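Local coordinates for protein putative NADH Oxidase (Clostridium acetobutylicum, PDB 3E10) that binds flavin mononucleotide and, as a putative NADH oxidase of the nitroreductase family, probably carries out flavin-dependent redox chemistry, at residues B[43-49]-B[71-77]; B[56-60]-B[125-130]; B[60-66]-B[112-116]. All blocks are in the same frame, centred on the assembly; numbering follows the deposited sequence.

Contact 1. Residues B[43-49]-B[71-77]; sequences WEFIVLE and PLAIVLL
Ile-46 sets CG1 anti to its carbonyl carbon (chi1 -53°), and Leu-77 places CG in the same sense; these torsions turn the two branches toward each other across neighbouring strands. Leu-77 CD1 consequently lies 3.8 Å from Ile-46 CG1 and touches Ile-46 CD1 as well. One diagonal further along the same face, Leu-48 CD1 meets Val-75 CG2 at 3.8 Å, while Ala-73 sits directly opposite Leu-48. The other face carries Phe-45, Val-47, Ile-74 and Leu-76. There the Phe-45 ring slants against Leu-76, CE2 to CG 3.9 Å, and its CD2 also reaches Ile-74 CG2. Val-47 CG1, anti to its own N, packs on Leu-72 CD1 at 3.7 Å.

The ladder beneath is regular antiparallel pairing: the short strand axes make an angle of 160°, and Glu-44/Leu-77, Ile-46/Val-75 and Leu-48/Ala-73 are the hydrogen-bonded pairs. Six N-H...O bonds join them, the straightest being Leu-48 N to Ala-73 O (2.8 Å, 177°). At the Glu-49/Pro-71 end two waters donate to Pro-71 O; one also donates to Glu-49 OE1, the other to Glu-49 O.

Helices 21-32 and 89-106 pack on the Phe-45/Leu-76 face, and helix 51-57 with Phe-130 on the opposite one. Phe-45 to Val-47 also form a parallel ladder with a strand of the second subunit, which continues the sheet across the interface. Glu-44 bonds His-164 of that subunit and Lys-82 of its own chain, whereas Glu-49 pairs with Lys-21.

Chemically, this is a core strand pair of the sheet: both faces are apolar through their middle, the paired main-chain groups satisfy one another in the interior, and the acidic groups stand at the ends, Glu-44 closing the Ile-46/Leu-77 face, where ionic and water-mediated bonds compensate them.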
loop_
_atom_site.group_PDB
_atom_site.type_symbol
_atom_site.label_atom_id
_atom_site.label_comp_id
_atom_site.label_asym_id
_atom_site.label_seq_id
_atom_site.Cartn_x
_atom_site.Cartn_y
_atom_site.Cartn_z
ATOM N N TRP B 43 -12.082 1.108 5.927
ATOM C CA TRP B 43 -12.226 2.097 4.846
ATOM C C TRP B 43 -13.657 2.499 4.503
ATOM O O TRP B 43 -14.604 1.684 4.542
ATOM C CB TRP B 43 -11.588 1.569 3.567
ATOM C CG TRP B 43 -11.702 0.059 3.383
ATOM C CD1 TRP B 43 -12.826 -0.671 3.132
ATOM C CD2 TRP B 43 -10.628 -0.865 3.450
ATOM N NE1 TRP B 43 -12.505 -2.004 3.038
ATOM C CE2 TRP B 43 -11.154 -2.144 3.213
ATOM C CE3 TRP B 43 -9.262 -0.718 3.681
ATOM C CZ2 TRP B 43 -10.350 -3.303 3.250
ATOM C CZ3 TRP B 43 -8.441 -1.869 3.685
ATOM C CH2 TRP B 43 -9.011 -3.137 3.475
ATOM N N GLU B 44 -13.776 3.754 4.111
ATOM C CA GLU B 44 -14.987 4.352 3.517
ATOM C C GLU B 44 -14.517 5.189 2.346
ATOM O O GLU B 44 -13.422 5.706 2.389
ATOM C CB GLU B 44 -15.660 5.286 4.551
ATOM C CG GLU B 44 -16.198 4.580 5.801
ATOM C CD GLU B 44 -17.472 3.796 5.579
ATOM O OE1 GLU B 44 -18.065 3.862 4.456
ATOM O OE2 GLU B 44 -17.902 3.079 6.538
ATOM N N PHE B 45 -15.345 5.319 1.319
ATOM C CA PHE B 45 -14.973 5.981 0.079
ATOM C C PHE B 45 -16.058 6.974 -0.326
ATOM O O PHE B 45 -17.235 6.602 -0.396
ATOM C CB PHE B 45 -14.794 4.953 -1.063
ATOM C CG PHE B 45 -13.884 3.813 -0.715
ATOM C CD1 PHE B 45 -14.377 2.672 -0.135
ATOM C CD2 PHE B 45 -12.517 3.905 -0.906
ATOM C CE1 PHE B 45 -13.549 1.609 0.221
ATOM C CE2 PHE B 45 -11.688 2.860 -0.551
ATOM C CZ PHE B 45 -12.207 1.716 0.008
ATOM N N ILE B 46 -15.664 8.187 -0.699
ATOM C CA ILE B 46 -16.589 9.124 -1.349
ATOM C C ILE B 46 -16.172 9.197 -2.830
ATOM O O ILE B 46 -15.026 9.487 -3.159
ATOM C CB ILE B 46 -16.560 10.532 -0.750
ATOM C CG1 ILE B 46 -16.766 10.515 0.756
ATOM C CG2 ILE B 46 -17.650 11.422 -1.424
ATOM C CD1 ILE B 46 -16.536 11.887 1.450
ATOM N N VAL B 47 -17.124 8.902 -3.704
ATOM C CA VAL B 47 -16.865 8.854 -5.120
ATOM C C VAL B 47 -17.515 10.089 -5.718
ATOM O O VAL B 47 -18.733 10.300 -5.514
ATOM C CB VAL B 47 -17.471 7.593 -5.738
ATOM C CG1 VAL B 47 -17.303 7.609 -7.254
ATOM C CG2 VAL B 47 -16.850 6.325 -5.078
ATOM N N LEU B 48 -16.721 10.912 -6.407
ATOM C CA LEU B 48 -17.220 12.131 -7.061
ATOM C C LEU B 48 -17.052 12.064 -8.571
ATOM O O LEU B 48 -15.981 11.725 -9.089
ATOM C CB LEU B 48 -16.484 13.358 -6.571
ATOM C CG LEU B 48 -16.559 13.743 -5.091
ATOM C CD1 LEU B 48 -15.540 12.923 -4.233
ATOM C CD2 LEU B 48 -16.346 15.239 -4.949
ATOM N N GLU B 49 -18.138 12.405 -9.267
ATOM C CA GLU B 49 -18.127 12.665 -10.699
ATOM C C GLU B 49 -18.644 14.066 -11.043
ATOM O O GLU B 49 -18.612 14.463 -12.210
ATOM C CB GLU B 49 -18.956 11.612 -11.440
ATOM C CG GLU B 49 -18.360 10.218 -11.386
ATOM C CD GLU B 49 -19.057 9.264 -12.359
ATOM O OE1 GLU B 49 -18.735 9.308 -13.585
ATOM O OE2 GLU B 49 -19.946 8.494 -11.895
ATOM N N PRO B 71 -12.126 13.511 -14.368
ATOM C CA PRO B 71 -13.545 13.211 -14.359
ATOM C C PRO B 71 -14.038 12.359 -13.194
ATOM O O PRO B 71 -15.251 12.140 -13.064
ATOM C CB PRO B 71 -13.714 12.381 -15.632
ATOM C CG PRO B 71 -12.402 11.625 -15.725
ATOM C CD PRO B 71 -11.413 12.676 -15.355
ATOM N N LEU B 72 -13.102 11.871 -12.376
ATOM C CA LEU B 72 -13.442 11.039 -11.241
ATOM C C LEU B 72 -12.476 11.353 -10.114
ATOM O O LEU B 72 -11.274 11.503 -10.346
ATOM C CB LEU B 72 -13.279 9.550 -11.589
ATOM C CG LEU B 72 -13.541 8.504 -10.501
ATOM C CD1 LEU B 72 -14.980 8.538 -10.034
ATOM C CD2 LEU B 72 -13.188 7.114 -11.030
ATOM N N ALA B 73 -13.016 11.459 -8.914
ATOM C CA ALA B 73 -12.182 11.499 -7.701
ATOM C C ALA B 73 -12.719 10.507 -6.692
ATOM O O ALA B 73 -13.945 10.345 -6.563
ATOM C CB ALA B 73 -12.178 12.915 -7.077
ATOM N N ILE B 74 -11.810 9.843 -5.975
ATOM C CA ILE B 74 -12.208 8.929 -4.896
ATOM C C ILE B 74 -11.509 9.411 -3.627
ATOM O O ILE B 74 -10.273 9.439 -3.565
ATOM C CB ILE B 74 -11.846 7.449 -5.197
ATOM C CG1 ILE B 74 -12.398 7.031 -6.571
ATOM C CG2 ILE B 74 -12.381 6.532 -4.049
ATOM C CD1 ILE B 74 -11.924 5.616 -7.060
ATOM N N VAL B 75 -12.310 9.827 -2.642
ATOM C CA VAL B 75 -11.777 10.211 -1.337
ATOM C C VAL B 75 -11.742 8.966 -0.444
ATOM O O VAL B 75 -12.762 8.330 -0.245
ATOM C CB VAL B 75 -12.600 11.334 -0.685
ATOM C CG1 VAL B 75 -11.946 11.839 0.638
ATOM C CG2 VAL B 75 -12.813 12.513 -1.646
ATOM N N LEU B 76 -10.561 8.649 0.091
ATOM C CA LEU B 76 -10.362 7.510 0.981
ATOM C C LEU B 76 -10.386 8.046 2.408
ATOM O O LEU B 76 -9.674 8.983 2.734
ATOM C CB LEU B 76 -9.013 6.829 0.707
ATOM C CG LEU B 76 -9.022 5.757 -0.385
ATOM C CD1 LEU B 76 -9.323 6.340 -1.737
ATOM C CD2 LEU B 76 -7.685 5.002 -0.399
ATOM N N LEU B 77 -11.190 7.379 3.240
ATOM C CA LEU B 77 -11.407 7.738 4.615
ATOM C C LEU B 77 -11.330 6.489 5.470
ATOM O O LEU B 77 -11.579 5.406 4.966
ATOM C CB LEU B 77 -12.811 8.350 4.772
ATOM C CG LEU B 77 -13.334 9.399 3.762
ATOM C CD1 LEU B 77 -14.886 9.462 3.869
ATOM C CD2 LEU B 77 -12.801 10.705 4.131
HETATM O O HOH W 1 -16.122 9.795 -14.468
HETATM O O HOH W 2 -17.118 13.733 -14.218
#

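Contact 2. Residues B[56-60]-B[125-130]; sequences KLSNF and NLKEMF
Phe-60 and Asn-125 mark the closest backbone approach, their CA atoms 5.4 Å apart, and the segments diverge toward Leu-57 and Met-129, where CA to CA is 7.7 Å. Residues 58-60 keep helical phi/psi without regular helical bonding; Asn-59 N and Phe-60 N instead bond to the carbonyls of Lys-56 and Leu-57, three residues back. Residues 125-129 are the last turn of helix 120-129, and Phe-130 is the first residue beyond it to leave helical phi/psi.

One hydrogen bond crosses the gap. Asn-125 ND2 donates to Phe-60 O (3.0 Å, N-H...O 167°); the acceptor lies in the plane of the Asn-125 amide, but the donor stands well above the carbonyl plane. Beside it, Leu-126 CD2 makes an off-centre CH-pi contact with the Phe-60 ring, 4.2 Å from its centroid. The chi1 of Phe-60, 94°, is roughly midway between staggered and eclipsed, suggesting some strain in how the ring is directed onto Leu-126.

Leu-57 carries CG opposite its backbone N (chi1 -178°), which sends CD1 toward the helix. There Leu-57 CD1 and Leu-126 CD2 are only 3.5 Å apart, tighter than a usual carbon contact. The same methyl abuts the edge of the Phe-130 ring, Leu-57 CD1 to Phe-130 CE2 measuring 3.8 Å. Selenomethionine Met-129 has two deposited conformers; in the one given, SE lies 4.0 Å from Phe-60 CB, a contact that is therefore doubtful.

Strands 72-79 and 136-145 lie beneath, with Val-75 and Val-141 touching Leu-57. The chemistry is therefore mainly apolar, with Leu-57, Phe-60, Leu-126 and Met-129 giving most of the touching surface, while one directional amide bond holds the carbonyl of Phe-60.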
loop_
_atom_site.group_PDB
_atom_site.type_symbol
_atom_site.label_atom_id
_atom_site.label_comp_id
_atom_site.label_asym_id
_atom_site.label_seq_id
_atom_site.Cartn_x
_atom_site.Cartn_y
_atom_site.Cartn_z
ATOM N N LYS B 56 -13.628 22.006 -6.879
ATOM C CA LYS B 56 -13.586 22.543 -5.528
ATOM C C LYS B 56 -12.604 21.744 -4.677
ATOM O O LYS B 56 -11.849 22.299 -3.883
ATOM C CB LYS B 56 -14.981 22.486 -4.898
ATOM C CG LYS B 56 -15.057 22.942 -3.439
ATOM C CD LYS B 56 -16.454 22.775 -2.861
ATOM C CE LYS B 56 -16.493 23.104 -1.378
ATOM N NZ LYS B 56 -17.894 23.275 -0.914
ATOM N N LEU B 57 -12.649 20.429 -4.848
ATOM C CA LEU B 57 -11.834 19.521 -4.070
ATOM C C LEU B 57 -10.338 19.738 -4.327
ATOM O O LEU B 57 -9.511 19.521 -3.418
ATOM C CB LEU B 57 -12.276 18.084 -4.373
ATOM C CG LEU B 57 -11.580 16.945 -3.617
ATOM C CD1 LEU B 57 -11.841 17.011 -2.112
ATOM C CD2 LEU B 57 -12.023 15.599 -4.238
ATOM N N SER B 58 -9.972 20.240 -5.514
ATOM C CA SER B 58 -8.562 20.579 -5.813
ATOM C C SER B 58 -7.974 21.567 -4.830
ATOM O O SER B 58 -6.760 21.659 -4.723
ATOM C CB SER B 58 -8.401 21.117 -7.234
ATOM O OG SER B 58 -8.929 22.417 -7.361
ATOM N N ASN B 59 -8.827 22.303 -4.123
ATOM C CA ASN B 59 -8.347 23.300 -3.175
ATOM C C ASN B 59 -7.865 22.717 -1.851
ATOM O O ASN B 59 -7.343 23.452 -1.001
ATOM C CB ASN B 59 -9.454 24.330 -2.877
ATOM C CG ASN B 59 -9.835 25.148 -4.108
ATOM O OD1 ASN B 59 -8.966 25.597 -4.844
ATOM N ND2 ASN B 59 -11.130 25.306 -4.347
ATOM N N PHE B 60 -8.029 21.406 -1.659
ATOM C CA PHE B 60 -7.695 20.819 -0.344
ATOM C C PHE B 60 -6.201 20.826 -0.051
ATOM O O PHE B 60 -5.791 20.790 1.106
ATOM C CB PHE B 60 -8.312 19.427 -0.176
ATOM C CG PHE B 60 -7.394 18.260 -0.557
ATOM C CD1 PHE B 60 -6.561 17.673 0.407
ATOM C CD2 PHE B 60 -7.410 17.728 -1.852
ATOM C CE1 PHE B 60 -5.737 16.608 0.072
ATOM C CE2 PHE B 60 -6.614 16.649 -2.202
ATOM C CZ PHE B 60 -5.778 16.080 -1.224
ATOM N N ASN B 125 -9.125 20.551 5.740
ATOM C CA ASN B 125 -9.884 20.959 4.544
ATOM C C ASN B 125 -10.869 19.887 4.072
ATOM O O ASN B 125 -12.006 20.182 3.751
ATOM C CB ASN B 125 -8.959 21.311 3.396
ATOM C CG ASN B 125 -8.212 22.611 3.600
ATOM O OD1 ASN B 125 -8.638 23.465 4.393
ATOM N ND2 ASN B 125 -7.117 22.779 2.891
ATOM N N LEU B 126 -10.460 18.616 4.122
ATOM C CA LEU B 126 -11.359 17.533 3.687
ATOM C C LEU B 126 -12.501 17.309 4.677
ATOM O O LEU B 126 -13.634 17.089 4.275
ATOM C CB LEU B 126 -10.555 16.228 3.442
ATOM C CG LEU B 126 -9.585 16.253 2.264
ATOM C CD1 LEU B 126 -8.681 15.040 2.259
ATOM C CD2 LEU B 126 -10.326 16.401 0.958
ATOM N N LYS B 127 -12.199 17.387 5.981
ATOM C CA LYS B 127 -13.232 17.316 7.001
ATOM C C LYS B 127 -14.294 18.384 6.793
ATOM O O LYS B 127 -15.481 18.087 6.875
ATOM C CB LYS B 127 -12.653 17.442 8.413
ATOM C CG LYS B 127 -11.982 16.150 8.897
ATOM C CD LYS B 127 -11.367 16.256 10.270
ATOM C CE LYS B 127 -10.540 15.008 10.590
ATOM N N GLU B 128 -13.850 19.610 6.509
ATOM C CA GLU B 128 -14.762 20.755 6.337
ATOM C C GLU B 128 -15.576 20.640 5.045
ATOM O O GLU B 128 -16.788 20.872 5.026
ATOM C CB GLU B 128 -13.922 22.043 6.352
ATOM C CG GLU B 128 -13.532 22.441 7.797
ATOM C CD GLU B 128 -12.527 23.603 7.937
ATOM O OE1 GLU B 128 -12.243 24.300 6.948
ATOM O OE2 GLU B 128 -12.010 23.778 9.063
HETATM N N MSE B 129 -14.916 20.222 3.969
HETATM C CA MSE B 129 -15.579 20.123 2.674
HETATM C C MSE B 129 -16.730 19.125 2.681
HETATM O O MSE B 129 -17.754 19.347 2.055
HETATM C CB MSE B 129 -14.557 19.761 1.595
HETATM C CG MSE B 129 -13.663 20.926 1.231
HETATM SE SE MSE B 129 -12.154 20.307 0.150
HETATM C CE MSE B 129 -11.707 21.849 -0.796
ATOM N N PHE B 130 -16.544 18.011 3.382
ATOM C CA PHE B 130 -17.544 16.974 3.461
ATOM C C PHE B 130 -18.307 16.923 4.801
ATOM O O PHE B 130 -19.125 16.029 5.004
ATOM C CB PHE B 130 -16.857 15.624 3.181
ATOM C CG PHE B 130 -16.326 15.518 1.770
ATOM C CD1 PHE B 130 -17.199 15.334 0.711
ATOM C CD2 PHE B 130 -14.961 15.649 1.516
ATOM C CE1 PHE B 130 -16.724 15.278 -0.579
ATOM C CE2 PHE B 130 -14.476 15.580 0.214
ATOM C CZ PHE B 130 -15.346 15.380 -0.822
HETATM O O HOH W 3 -18.566 21.387 0.651
#

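Contact 3. Residues B[60-66]-B[112-116]; sequences FSKYANS and VWLGA. With FMN (flavin mononucleotide), chain L; EDO (1,2-ethanediol), chain P.
Phe-60 turns the edge of its ring to the end of strand 110-115: CE1 is 3.5 Å from Gly-115 O, near the ring plane, and Leu-114 CB also lies at the edge, while Ala-116 CB touches obliquely. Ser-61 lays its CB over the centre of that ring and opens a type I turn that runs to Ala-64. Its OG accepts from Tyr-63 N at 3.0 Å, an ST turn, and donates to a water. That water in turn donates to Gly-115 O and to O4 of the flavin, linking both segments to the cofactor. Lys-62 N bonds a 1,2-ethanediol, probably from the crystallisation liquor. Tyr-63 O receives flavin N3 in a nearly straight bond (2.9 Å, 165°), and Leu-114 CD2 packs 3.5 Å from the same Tyr-63 O. From across the gap, Gly-115 N gives flavin O4 a longer, more bent bond of 3.3 Å (138°). Ala-64 CB then meets Leu-114 CD1 at 3.9 Å. Ser-66 OG, placed between its backbone N and carbonyl carbon (chi1 59°), rests 3.4 Å from Val-112 CG1; its polar partner is Ser-143 OG.

The pyrimidine side of the flavin is thus read by the loop and the strand together, while its dimethylbenzene end lies over one face of Trp-113. Strand 110-115 bonds along strand 136-145, helix 89-106 backs Trp-113, and Gln-91 of the second subunit also packs there. Helix 120-129 borders the other end, its Arg-122 bonding Gly-115 O and its Leu-126 touching Ala-116.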
loop_
_atom_site.group_PDB
_atom_site.type_symbol
_atom_site.label_atom_id
_atom_site.label_comp_id
_atom_site.label_asym_id
_atom_site.label_seq_id
_atom_site.Cartn_x
_atom_site.Cartn_y
_atom_site.Cartn_z
ATOM N N PHE B 60 -8.029 21.406 -1.659
ATOM C CA PHE B 60 -7.695 20.819 -0.344
ATOM C C PHE B 60 -6.201 20.826 -0.051
ATOM O O PHE B 60 -5.791 20.790 1.106
ATOM C CB PHE B 60 -8.312 19.427 -0.176
ATOM C CG PHE B 60 -7.394 18.260 -0.557
ATOM C CD1 PHE B 60 -6.561 17.673 0.407
ATOM C CD2 PHE B 60 -7.410 17.728 -1.852
ATOM C CE1 PHE B 60 -5.737 16.608 0.072
ATOM C CE2 PHE B 60 -6.614 16.649 -2.202
ATOM C CZ PHE B 60 -5.778 16.080 -1.224
ATOM N N SER B 61 -5.404 20.852 -1.108
ATOM C CA SER B 61 -3.973 20.767 -1.030
ATOM C C SER B 61 -3.350 21.580 -2.156
ATOM O O SER B 61 -3.961 21.755 -3.182
ATOM C CB SER B 61 -3.634 19.281 -1.181
ATOM O OG SER B 61 -2.371 19.021 -1.652
ATOM N N LYS B 62 -2.098 21.974 -1.991
ATOM C CA LYS B 62 -1.354 22.656 -3.013
ATOM C C LYS B 62 -0.852 21.719 -4.105
ATOM O O LYS B 62 -0.380 22.154 -5.140
ATOM C CB LYS B 62 -0.153 23.377 -2.391
ATOM N N TYR B 63 -0.975 20.420 -3.866
ATOM C CA TYR B 63 -0.479 19.403 -4.760
ATOM C C TYR B 63 -1.598 18.545 -5.375
ATOM O O TYR B 63 -1.365 17.421 -5.774
ATOM C CB TYR B 63 0.556 18.556 -4.039
ATOM C CG TYR B 63 1.769 19.384 -3.668
ATOM C CD1 TYR B 63 2.719 19.700 -4.622
ATOM C CD2 TYR B 63 1.889 19.935 -2.421
ATOM C CE1 TYR B 63 3.830 20.471 -4.312
ATOM C CE2 TYR B 63 2.999 20.724 -2.095
ATOM C CZ TYR B 63 3.964 20.973 -3.043
ATOM O OH TYR B 63 5.052 21.779 -2.769
ATOM N N ALA B 64 -2.776 19.142 -5.536
ATOM C CA ALA B 64 -3.960 18.431 -5.995
ATOM C C ALA B 64 -4.518 18.985 -7.306
ATOM O O ALA B 64 -5.702 18.809 -7.598
ATOM C CB ALA B 64 -5.027 18.453 -4.918
ATOM N N ASN B 65 -3.668 19.647 -8.083
ATOM C CA ASN B 65 -4.136 20.266 -9.311
ATOM C C ASN B 65 -4.615 19.279 -10.360
ATOM O O ASN B 65 -5.346 19.652 -11.291
ATOM C CB ASN B 65 -3.083 21.224 -9.871
ATOM C CG ASN B 65 -2.973 22.494 -9.052
ATOM O OD1 ASN B 65 -3.945 22.921 -8.405
ATOM N ND2 ASN B 65 -1.799 23.114 -9.073
ATOM N N SER B 66 -4.241 18.007 -10.223
ATOM C CA SER B 66 -4.777 16.974 -11.113
ATOM C C SER B 66 -6.302 16.932 -11.110
ATOM O O SER B 66 -6.924 16.514 -12.091
ATOM C CB SER B 66 -4.219 15.605 -10.747
ATOM O OG SER B 66 -4.532 15.262 -9.417
ATOM N N VAL B 112 -3.520 9.351 -9.753
ATOM C CA VAL B 112 -2.466 9.760 -8.837
ATOM C C VAL B 112 -3.032 9.826 -7.412
ATOM O O VAL B 112 -4.157 10.273 -7.174
ATOM C CB VAL B 112 -1.803 11.117 -9.258
ATOM C CG1 VAL B 112 -2.843 12.259 -9.308
ATOM C CG2 VAL B 112 -0.654 11.474 -8.297
ATOM N N TRP B 113 -2.197 9.392 -6.471
ATOM C CA TRP B 113 -2.440 9.503 -5.032
ATOM C C TRP B 113 -2.129 10.921 -4.612
ATOM O O TRP B 113 -1.015 11.404 -4.822
ATOM C CB TRP B 113 -1.524 8.493 -4.344
ATOM C CG TRP B 113 -1.553 8.318 -2.889
ATOM C CD1 TRP B 113 -1.904 9.216 -1.908
ATOM C CD2 TRP B 113 -1.123 7.139 -2.209
ATOM N NE1 TRP B 113 -1.743 8.637 -0.665
ATOM C CE2 TRP B 113 -1.219 7.381 -0.826
ATOM C CE3 TRP B 113 -0.655 5.896 -2.648
ATOM C CZ2 TRP B 113 -0.895 6.406 0.123
ATOM C CZ3 TRP B 113 -0.288 4.956 -1.724
ATOM C CH2 TRP B 113 -0.396 5.223 -0.350
ATOM N N LEU B 114 -3.133 11.574 -4.029
ATOM C CA LEU B 114 -2.999 12.931 -3.500
ATOM C C LEU B 114 -3.014 12.837 -1.975
ATOM O O LEU B 114 -4.063 12.630 -1.364
ATOM C CB LEU B 114 -4.110 13.817 -4.056
ATOM C CG LEU B 114 -4.223 13.865 -5.597
ATOM C CD1 LEU B 114 -5.458 14.701 -5.995
ATOM C CD2 LEU B 114 -2.965 14.352 -6.278
ATOM N N GLY B 115 -1.838 12.960 -1.366
ATOM C CA GLY B 115 -1.699 12.736 0.064
ATOM C C GLY B 115 -2.517 13.725 0.887
ATOM O O GLY B 115 -2.680 14.900 0.508
ATOM N N ALA B 116 -3.044 13.259 1.999
ATOM C CA ALA B 116 -3.745 14.131 2.959
ATOM C C ALA B 116 -3.243 13.891 4.379
ATOM O O ALA B 116 -2.430 14.671 4.893
ATOM C CB ALA B 116 -5.277 13.980 2.826
HETATM N N1 FMN L . 1.531 13.312 -6.154
HETATM C C2 FMN L . 0.975 14.549 -6.299
HETATM O O2 FMN L . 0.970 15.099 -7.409
HETATM N N3 FMN L . 0.402 15.158 -5.214
HETATM C C4 FMN L . 0.440 14.628 -3.943
HETATM O O4 FMN L . -0.101 15.223 -2.981
HETATM C C4A FMN L . 0.994 13.356 -3.797
HETATM N N5 FMN L . 0.988 12.758 -2.566
HETATM C C5A FMN L . 1.491 11.464 -2.448
HETATM C C6 FMN L . 1.471 10.865 -1.192
HETATM C C7 FMN L . 1.965 9.569 -1.006
HETATM C C7M FMN L . 1.866 8.909 0.319
HETATM C C8 FMN L . 2.457 8.872 -2.120
HETATM C C8M FMN L . 2.787 7.381 -2.007
HETATM C C9 FMN L . 2.469 9.491 -3.375
HETATM C C9A FMN L . 2.011 10.785 -3.554
HETATM N N10 FMN L . 2.043 11.429 -4.796
HETATM C C10 FMN L . 1.502 12.700 -4.930
HETATM C "C1'" FMN L . 2.557 10.710 -5.972
HETATM C "C2'" FMN L . 4.094 10.706 -5.954
HETATM O "O2'" FMN L . 4.645 11.984 -6.263
HETATM C "C3'" FMN L . 4.608 9.688 -6.978
HETATM O "O3'" FMN L . 4.226 8.396 -6.537
HETATM C "C4'" FMN L . 6.130 9.739 -7.211
HETATM O "O4'" FMN L . 6.507 10.957 -7.848
HETATM C "C5'" FMN L . 6.667 8.578 -8.044
HETATM O "O5'" FMN L . 6.086 8.552 -9.354
HETATM P P FMN L . 5.203 7.302 -9.811
HETATM O O1P FMN L . 6.007 6.048 -9.581
HETATM O O2P FMN L . 3.959 7.266 -8.984
HETATM O O3P FMN L . 4.952 7.552 -11.281
HETATM C C1 EDO P . -0.922 22.267 2.236
HETATM O O1 EDO P . -0.886 21.224 3.182
HETATM C C2 EDO P . -1.233 21.592 0.928
HETATM O O2 EDO P . -0.076 21.659 0.099
HETATM O O HOH W 4 -2.335 16.378 -2.014
#

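From the N terminus, strand 43-48 leads into helix 51-57, and contact 1 closes that excursion when the chain returns as strand 72-79. Contact 2 begins inside this loop, at 56-60, but ends far beyond it on helix 120-129, and therefore crosses contact 1. Contact 3 follows directly, sharing Phe-60, and closes on strand 110-115; it is nested within contact 2 and likewise crosses contact 1. Contacts 1 and 2 touch through Ile-46 and Phe-130 and through Ala-73 and Leu-57. Contacts 1 and 3 do not touch, yet reach the same sheet. Contact 2 lies between, touching both, and joins strand pair 43-48/72-79 to helix 120-129, while contact 3 brings loop 60-66 and strand 110-115 together at the flavin.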